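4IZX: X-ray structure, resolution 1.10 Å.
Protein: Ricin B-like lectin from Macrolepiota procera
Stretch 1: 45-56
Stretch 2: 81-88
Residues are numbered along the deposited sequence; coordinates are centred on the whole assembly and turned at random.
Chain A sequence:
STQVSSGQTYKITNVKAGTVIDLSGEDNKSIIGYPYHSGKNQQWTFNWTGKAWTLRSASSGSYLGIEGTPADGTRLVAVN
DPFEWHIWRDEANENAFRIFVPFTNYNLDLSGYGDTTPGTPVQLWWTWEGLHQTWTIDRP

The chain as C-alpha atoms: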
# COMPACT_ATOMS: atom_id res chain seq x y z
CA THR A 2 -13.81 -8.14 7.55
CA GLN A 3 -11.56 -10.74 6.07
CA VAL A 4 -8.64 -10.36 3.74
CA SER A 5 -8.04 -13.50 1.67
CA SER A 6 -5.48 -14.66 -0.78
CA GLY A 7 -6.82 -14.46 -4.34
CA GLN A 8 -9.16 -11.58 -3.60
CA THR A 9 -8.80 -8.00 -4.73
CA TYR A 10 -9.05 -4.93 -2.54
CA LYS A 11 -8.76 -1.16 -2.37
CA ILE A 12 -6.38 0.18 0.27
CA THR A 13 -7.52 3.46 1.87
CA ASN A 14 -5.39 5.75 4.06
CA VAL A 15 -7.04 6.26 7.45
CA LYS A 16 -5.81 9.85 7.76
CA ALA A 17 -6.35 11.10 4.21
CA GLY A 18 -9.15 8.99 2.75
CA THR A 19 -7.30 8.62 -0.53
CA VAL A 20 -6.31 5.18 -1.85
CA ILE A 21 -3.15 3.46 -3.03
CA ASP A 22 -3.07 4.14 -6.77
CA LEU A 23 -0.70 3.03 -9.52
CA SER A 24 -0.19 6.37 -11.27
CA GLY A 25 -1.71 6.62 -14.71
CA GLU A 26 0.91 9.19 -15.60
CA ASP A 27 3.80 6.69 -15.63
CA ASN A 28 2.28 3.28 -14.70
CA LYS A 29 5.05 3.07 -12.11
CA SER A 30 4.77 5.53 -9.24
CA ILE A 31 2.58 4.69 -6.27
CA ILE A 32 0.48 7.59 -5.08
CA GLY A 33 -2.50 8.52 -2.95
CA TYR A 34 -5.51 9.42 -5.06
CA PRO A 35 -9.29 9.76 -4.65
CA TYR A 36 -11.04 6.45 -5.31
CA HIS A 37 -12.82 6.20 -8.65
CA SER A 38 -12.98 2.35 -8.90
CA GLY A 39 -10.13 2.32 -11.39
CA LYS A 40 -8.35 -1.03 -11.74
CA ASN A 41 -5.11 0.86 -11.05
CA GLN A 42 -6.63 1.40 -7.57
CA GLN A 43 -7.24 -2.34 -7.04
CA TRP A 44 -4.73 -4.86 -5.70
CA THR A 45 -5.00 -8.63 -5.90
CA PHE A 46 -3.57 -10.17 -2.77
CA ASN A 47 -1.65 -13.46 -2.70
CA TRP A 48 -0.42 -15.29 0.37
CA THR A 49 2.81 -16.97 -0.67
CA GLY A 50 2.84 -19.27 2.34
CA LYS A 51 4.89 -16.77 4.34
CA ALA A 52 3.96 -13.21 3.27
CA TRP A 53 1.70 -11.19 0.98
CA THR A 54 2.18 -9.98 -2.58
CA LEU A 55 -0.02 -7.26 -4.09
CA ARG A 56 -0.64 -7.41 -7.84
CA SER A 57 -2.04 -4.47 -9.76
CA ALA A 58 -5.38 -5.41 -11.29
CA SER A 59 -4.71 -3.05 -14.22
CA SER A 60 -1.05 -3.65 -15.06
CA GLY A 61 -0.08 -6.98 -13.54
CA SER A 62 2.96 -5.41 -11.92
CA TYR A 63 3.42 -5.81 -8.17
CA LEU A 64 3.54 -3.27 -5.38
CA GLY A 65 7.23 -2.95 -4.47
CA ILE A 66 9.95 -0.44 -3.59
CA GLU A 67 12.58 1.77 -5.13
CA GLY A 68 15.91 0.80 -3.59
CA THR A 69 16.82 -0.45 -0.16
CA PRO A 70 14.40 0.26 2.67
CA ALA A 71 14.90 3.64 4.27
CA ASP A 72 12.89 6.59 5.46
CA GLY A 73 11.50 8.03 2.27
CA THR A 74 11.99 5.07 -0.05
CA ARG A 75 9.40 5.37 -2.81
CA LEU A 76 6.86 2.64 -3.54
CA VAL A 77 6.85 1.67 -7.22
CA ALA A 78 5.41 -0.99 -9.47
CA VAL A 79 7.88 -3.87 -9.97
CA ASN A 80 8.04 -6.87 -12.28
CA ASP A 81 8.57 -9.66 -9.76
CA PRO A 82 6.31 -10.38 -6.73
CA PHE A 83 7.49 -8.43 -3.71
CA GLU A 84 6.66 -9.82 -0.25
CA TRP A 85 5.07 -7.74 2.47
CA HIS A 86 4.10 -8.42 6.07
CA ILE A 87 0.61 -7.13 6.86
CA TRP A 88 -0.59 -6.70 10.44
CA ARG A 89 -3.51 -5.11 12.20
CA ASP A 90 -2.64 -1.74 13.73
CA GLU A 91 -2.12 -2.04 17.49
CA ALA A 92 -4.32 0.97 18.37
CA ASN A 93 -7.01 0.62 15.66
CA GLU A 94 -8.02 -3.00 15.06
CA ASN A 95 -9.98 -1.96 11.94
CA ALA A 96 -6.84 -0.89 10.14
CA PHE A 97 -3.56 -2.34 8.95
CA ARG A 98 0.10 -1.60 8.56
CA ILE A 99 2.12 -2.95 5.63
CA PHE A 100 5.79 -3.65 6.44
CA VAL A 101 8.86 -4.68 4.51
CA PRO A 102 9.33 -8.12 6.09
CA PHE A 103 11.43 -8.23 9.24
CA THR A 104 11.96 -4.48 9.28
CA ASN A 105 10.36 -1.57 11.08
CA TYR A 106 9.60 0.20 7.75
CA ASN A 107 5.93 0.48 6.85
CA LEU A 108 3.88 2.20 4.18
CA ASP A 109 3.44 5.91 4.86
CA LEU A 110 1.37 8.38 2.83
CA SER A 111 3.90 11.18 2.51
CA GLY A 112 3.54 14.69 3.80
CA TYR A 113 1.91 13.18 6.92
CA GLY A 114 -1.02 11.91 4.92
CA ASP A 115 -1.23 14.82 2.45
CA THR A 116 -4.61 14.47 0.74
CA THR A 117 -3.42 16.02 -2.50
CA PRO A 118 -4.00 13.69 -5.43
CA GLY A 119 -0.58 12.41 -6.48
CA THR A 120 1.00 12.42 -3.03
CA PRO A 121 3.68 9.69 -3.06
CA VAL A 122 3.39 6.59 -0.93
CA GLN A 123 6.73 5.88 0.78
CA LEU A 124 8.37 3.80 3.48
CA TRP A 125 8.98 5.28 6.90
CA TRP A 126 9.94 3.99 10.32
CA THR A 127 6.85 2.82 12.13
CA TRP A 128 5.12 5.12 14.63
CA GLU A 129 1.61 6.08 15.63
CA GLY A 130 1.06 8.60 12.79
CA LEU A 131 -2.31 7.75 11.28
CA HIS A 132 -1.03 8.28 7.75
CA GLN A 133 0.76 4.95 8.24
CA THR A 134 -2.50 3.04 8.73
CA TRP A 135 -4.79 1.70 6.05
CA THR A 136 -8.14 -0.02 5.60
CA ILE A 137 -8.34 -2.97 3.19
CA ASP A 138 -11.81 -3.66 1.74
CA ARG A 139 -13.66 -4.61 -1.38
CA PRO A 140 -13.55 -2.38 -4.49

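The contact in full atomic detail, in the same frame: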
# COMPACT_ATOMS: atom_id res chain seq x y z
N THR A 45 -4.68 -7.24 -6.10
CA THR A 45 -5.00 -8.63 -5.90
C THR A 45 -3.95 -9.22 -4.97
O THR A 45 -2.75 -9.20 -5.22
CB THR A 45 -5.06 -9.40 -7.24
OG1 THR A 45 -5.89 -8.75 -8.17
CG2 THR A 45 -5.39 -10.84 -7.02
N PHE A 46 -4.42 -9.66 -3.79
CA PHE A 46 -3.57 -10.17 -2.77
C PHE A 46 -3.27 -11.65 -3.01
O PHE A 46 -4.17 -12.42 -3.35
CB PHE A 46 -4.24 -10.02 -1.40
CG PHE A 46 -4.21 -8.64 -0.81
CD1 PHE A 46 -4.54 -7.50 -1.53
CD2 PHE A 46 -3.86 -8.48 0.52
CE1 PHE A 46 -4.51 -6.23 -0.96
CE2 PHE A 46 -3.86 -7.22 1.11
CZ PHE A 46 -4.15 -6.09 0.35
N ASN A 47 -2.05 -12.06 -2.70
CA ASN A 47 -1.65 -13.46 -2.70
C ASN A 47 -0.86 -13.73 -1.43
O ASN A 47 0.09 -13.00 -1.13
CB ASN A 47 -0.80 -13.85 -3.93
CG ASN A 47 -0.49 -15.33 -3.99
OD1 ASN A 47 -1.38 -16.14 -3.83
ND2 ASN A 47 0.77 -15.67 -4.22
N TRP A 48 -1.22 -14.79 -0.72
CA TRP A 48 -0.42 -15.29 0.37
C TRP A 48 0.51 -16.36 -0.18
O TRP A 48 0.06 -17.36 -0.72
CB TRP A 48 -1.31 -15.84 1.50
CG TRP A 48 -0.54 -16.50 2.60
CD1 TRP A 48 -0.45 -17.84 2.79
CD2 TRP A 48 0.17 -15.89 3.70
NE1 TRP A 48 0.27 -18.12 3.93
CE2 TRP A 48 0.65 -16.94 4.51
CE3 TRP A 48 0.42 -14.56 4.10
CZ2 TRP A 48 1.39 -16.71 5.65
CZ3 TRP A 48 1.15 -14.34 5.22
CH2 TRP A 48 1.62 -15.41 6.01
N THR A 49 1.81 -16.12 -0.06
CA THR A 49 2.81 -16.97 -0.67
C THR A 49 3.10 -18.22 0.16
O THR A 49 3.84 -19.09 -0.25
CB THR A 49 4.13 -16.23 -0.81
OG1 THR A 49 4.61 -15.94 0.50
CG2 THR A 49 3.99 -14.94 -1.61
N GLY A 50 2.51 -18.29 1.34
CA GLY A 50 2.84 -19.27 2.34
C GLY A 50 3.56 -18.62 3.49
O GLY A 50 3.57 -19.18 4.60
N LYS A 51 4.17 -17.45 3.27
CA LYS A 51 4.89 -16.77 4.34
C LYS A 51 4.70 -15.24 4.39
O LYS A 51 5.10 -14.60 5.34
CB LYS A 51 6.39 -17.08 4.31
CG LYS A 51 7.07 -16.70 3.06
CD LYS A 51 8.48 -17.29 3.01
CE LYS A 51 9.40 -16.68 1.98
NZ LYS A 51 8.83 -16.68 0.61
N ALA A 52 4.11 -14.65 3.37
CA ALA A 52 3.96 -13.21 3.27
C ALA A 52 2.95 -12.93 2.17
O ALA A 52 2.43 -13.85 1.56
CB ALA A 52 5.30 -12.54 2.97
N TRP A 53 2.70 -11.64 1.93
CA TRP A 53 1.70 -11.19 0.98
C TRP A 53 2.35 -10.51 -0.20
O TRP A 53 3.27 -9.68 -0.04
CB TRP A 53 0.74 -10.20 1.62
CG TRP A 53 -0.06 -10.75 2.73
CD1 TRP A 53 0.25 -10.73 4.07
CD2 TRP A 53 -1.34 -11.42 2.65
NE1 TRP A 53 -0.74 -11.33 4.81
CE2 TRP A 53 -1.73 -11.75 3.96
CE3 TRP A 53 -2.18 -11.76 1.59
CZ2 TRP A 53 -2.93 -12.34 4.23
CZ3 TRP A 53 -3.37 -12.38 1.87
CH2 TRP A 53 -3.72 -12.65 3.17
N THR A 54 1.84 -10.76 -1.40
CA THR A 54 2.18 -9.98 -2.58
C THR A 54 0.91 -9.28 -3.04
O THR A 54 -0.20 -9.81 -2.89
CB THR A 54 2.85 -10.81 -3.68
OG1 THR A 54 1.87 -11.71 -4.20
CG2 THR A 54 4.06 -11.55 -3.14
N LEU A 55 1.10 -8.12 -3.65
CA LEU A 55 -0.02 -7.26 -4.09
C LEU A 55 0.14 -6.96 -5.58
O LEU A 55 1.09 -6.28 -5.97
CB LEU A 55 -0.08 -5.95 -3.30
CG LEU A 55 -0.87 -6.00 -1.99
CD1 LEU A 55 -0.31 -6.99 -1.01
CD2 LEU A 55 -0.95 -4.66 -1.33
N ARG A 56 -0.75 -7.52 -6.39
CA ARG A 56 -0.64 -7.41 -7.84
C ARG A 56 -1.65 -6.42 -8.39
O ARG A 56 -2.84 -6.50 -8.09
CB ARG A 56 -0.83 -8.77 -8.50
CG ARG A 56 -0.67 -8.76 -10.01
CD ARG A 56 -1.23 -10.03 -10.64
NE ARG A 56 -0.24 -10.69 -11.49
CZ ARG A 56 -0.32 -10.75 -12.82
NH1 ARG A 56 -1.34 -10.19 -13.45
NH2 ARG A 56 0.61 -11.38 -13.51
N ASP A 81 8.61 -8.40 -10.49
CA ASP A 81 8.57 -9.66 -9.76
C ASP A 81 7.71 -9.45 -8.48
O ASP A 81 7.73 -8.37 -7.88
CB ASP A 81 10.00 -10.06 -9.32
CG ASP A 81 10.89 -10.56 -10.42
OD1 ASP A 81 10.50 -10.51 -11.59
OD2 ASP A 81 12.02 -10.90 -10.05
N PRO A 82 7.05 -10.49 -7.98
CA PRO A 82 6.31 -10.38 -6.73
C PRO A 82 7.23 -9.93 -5.61
O PRO A 82 8.35 -10.43 -5.44
CB PRO A 82 5.80 -11.80 -6.49
CG PRO A 82 5.80 -12.46 -7.83
CD PRO A 82 6.93 -11.83 -8.56
N PHE A 83 6.75 -8.97 -4.85
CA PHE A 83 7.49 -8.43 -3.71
C PHE A 83 6.69 -8.73 -2.44
O PHE A 83 5.51 -8.39 -2.33
CB PHE A 83 7.70 -6.92 -3.85
CG PHE A 83 8.52 -6.32 -2.76
CD1 PHE A 83 9.89 -6.31 -2.82
CD2 PHE A 83 7.91 -5.83 -1.63
CE1 PHE A 83 10.64 -5.77 -1.79
CE2 PHE A 83 8.66 -5.29 -0.60
CZ PHE A 83 10.03 -5.25 -0.69
N GLU A 84 7.33 -9.40 -1.49
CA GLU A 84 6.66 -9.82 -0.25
C GLU A 84 6.57 -8.72 0.78
O GLU A 84 7.56 -8.02 1.07
CB GLU A 84 7.34 -11.05 0.34
CG GLU A 84 7.00 -12.34 -0.41
CD GLU A 84 7.60 -13.58 0.23
OE1 GLU A 84 7.02 -14.66 0.13
OE2 GLU A 84 8.71 -13.49 0.79
N TRP A 85 5.40 -8.66 1.39
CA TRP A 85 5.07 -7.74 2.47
C TRP A 85 4.56 -8.52 3.68
O TRP A 85 3.90 -9.53 3.54
CB TRP A 85 3.94 -6.78 2.03
CG TRP A 85 4.31 -5.91 0.88
CD1 TRP A 85 3.97 -6.10 -0.42
CD2 TRP A 85 5.04 -4.68 0.93
NE1 TRP A 85 4.44 -5.04 -1.18
CE2 TRP A 85 5.10 -4.16 -0.37
CE3 TRP A 85 5.68 -3.97 1.96
CZ2 TRP A 85 5.74 -2.95 -0.67
CZ3 TRP A 85 6.31 -2.79 1.66
CH2 TRP A 85 6.33 -2.29 0.35
N HIS A 86 4.80 -7.98 4.87
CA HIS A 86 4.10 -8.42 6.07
C HIS A 86 2.96 -7.42 6.33
O HIS A 86 3.14 -6.22 6.23
CB HIS A 86 5.01 -8.45 7.29
CG HIS A 86 5.97 -9.61 7.30
ND1 HIS A 86 6.92 -9.78 8.29
CD2 HIS A 86 6.07 -10.69 6.48
CE1 HIS A 86 7.56 -10.92 8.07
NE2 HIS A 86 7.06 -11.48 6.99
N ILE A 87 1.78 -7.95 6.64
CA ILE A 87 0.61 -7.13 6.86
C ILE A 87 0.04 -7.48 8.22
O ILE A 87 -0.22 -8.64 8.50
CB ILE A 87 -0.44 -7.33 5.75
CG1 ILE A 87 0.17 -6.99 4.39
CG2 ILE A 87 -1.67 -6.49 6.05
CD1 ILE A 87 -0.77 -7.12 3.23
N TRP A 88 -0.12 -6.48 9.08
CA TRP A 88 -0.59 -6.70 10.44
C TRP A 88 -1.66 -5.71 10.77
O TRP A 88 -1.64 -4.57 10.31
CB TRP A 88 0.53 -6.54 11.48
CG TRP A 88 1.70 -7.43 11.21
CD1 TRP A 88 2.99 -7.04 10.96
CD2 TRP A 88 1.70 -8.87 11.14
NE1 TRP A 88 3.77 -8.13 10.71
CE2 TRP A 88 3.01 -9.27 10.82
CE3 TRP A 88 0.71 -9.85 11.32
CZ2 TRP A 88 3.35 -10.63 10.62
CZ3 TRP A 88 1.06 -11.18 11.13
CH2 TRP A 88 2.36 -11.55 10.80
O HOH W 1 7.98 -13.78 5.55
O HOH W 2 -0.37 -11.26 7.56
O HOH W 3 3.85 -7.18 -4.05

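Stretch 1 is a β-hairpin whose second strand meets stretch 2 in a single antiparallel bridge, Trp53 with Trp85; together the two stretches bury 547 Å². On the first strand, Phe46 starts sideways, but its ring reaches stretch 2, with CE2 3.7 Å from Ile87 CD1. At the turn, Thr49 (chi1 p) points toward stretch 2 and donates from OG1 to Glu84 OE1 (2.8 Å), while the same OG1 accepts the backbone N of Lys51 (3.2 Å), so one hydroxyl both shapes the turn and ties it across. Gly50 has phi 108°, where a CB would jam against the carbonyl O of Thr49. The long, flexible side chain of Lys51 brings NZ 2.8 Å from Glu84 OE1 in a salt bridge, with a weak hydrogen bond to OE2 (3.2 Å); its carbonyl O is linked to His86 NE2 through water 1 (3.0 and 2.9 Å). Ala52 is buried, its small CB fitting 3.4 Å from Trp85 O and 3.6 Å from Glu84 CB. Trp53 makes the backbone pair: its N donates to Trp85 O (2.9 Å, 168°) and its O accepts Trp85 N (2.8 Å), with Glu84 CA also 3.4 Å from Trp53 O in a CA-H...O contact. Over one face of the Trp53 indole lies Ile87 CD1, 4.1 Å from the centroid of the five-membered ring, a CH-pi contact suited to a slim methyl; at its rim, NE1 donates to water 2 (2.8 Å), which donates to Ile87 O (2.8 Å). Thr54 turns its methyl to stretch 2, CG2 lying 3.8 Å from Pro82 CB. Beyond the direct backbone pairing, water 3 accepts from Leu55 N (2.9 Å) and hydrogen-bonds to Phe83 O (2.7 Å). Leu55 CD1 adds apolar packing, 4.3 Å from Ile87 CD1 and 4.4 Å from Trp85 CD1. Ile87 CD1 thus sits among Phe46, Trp53 and Leu55.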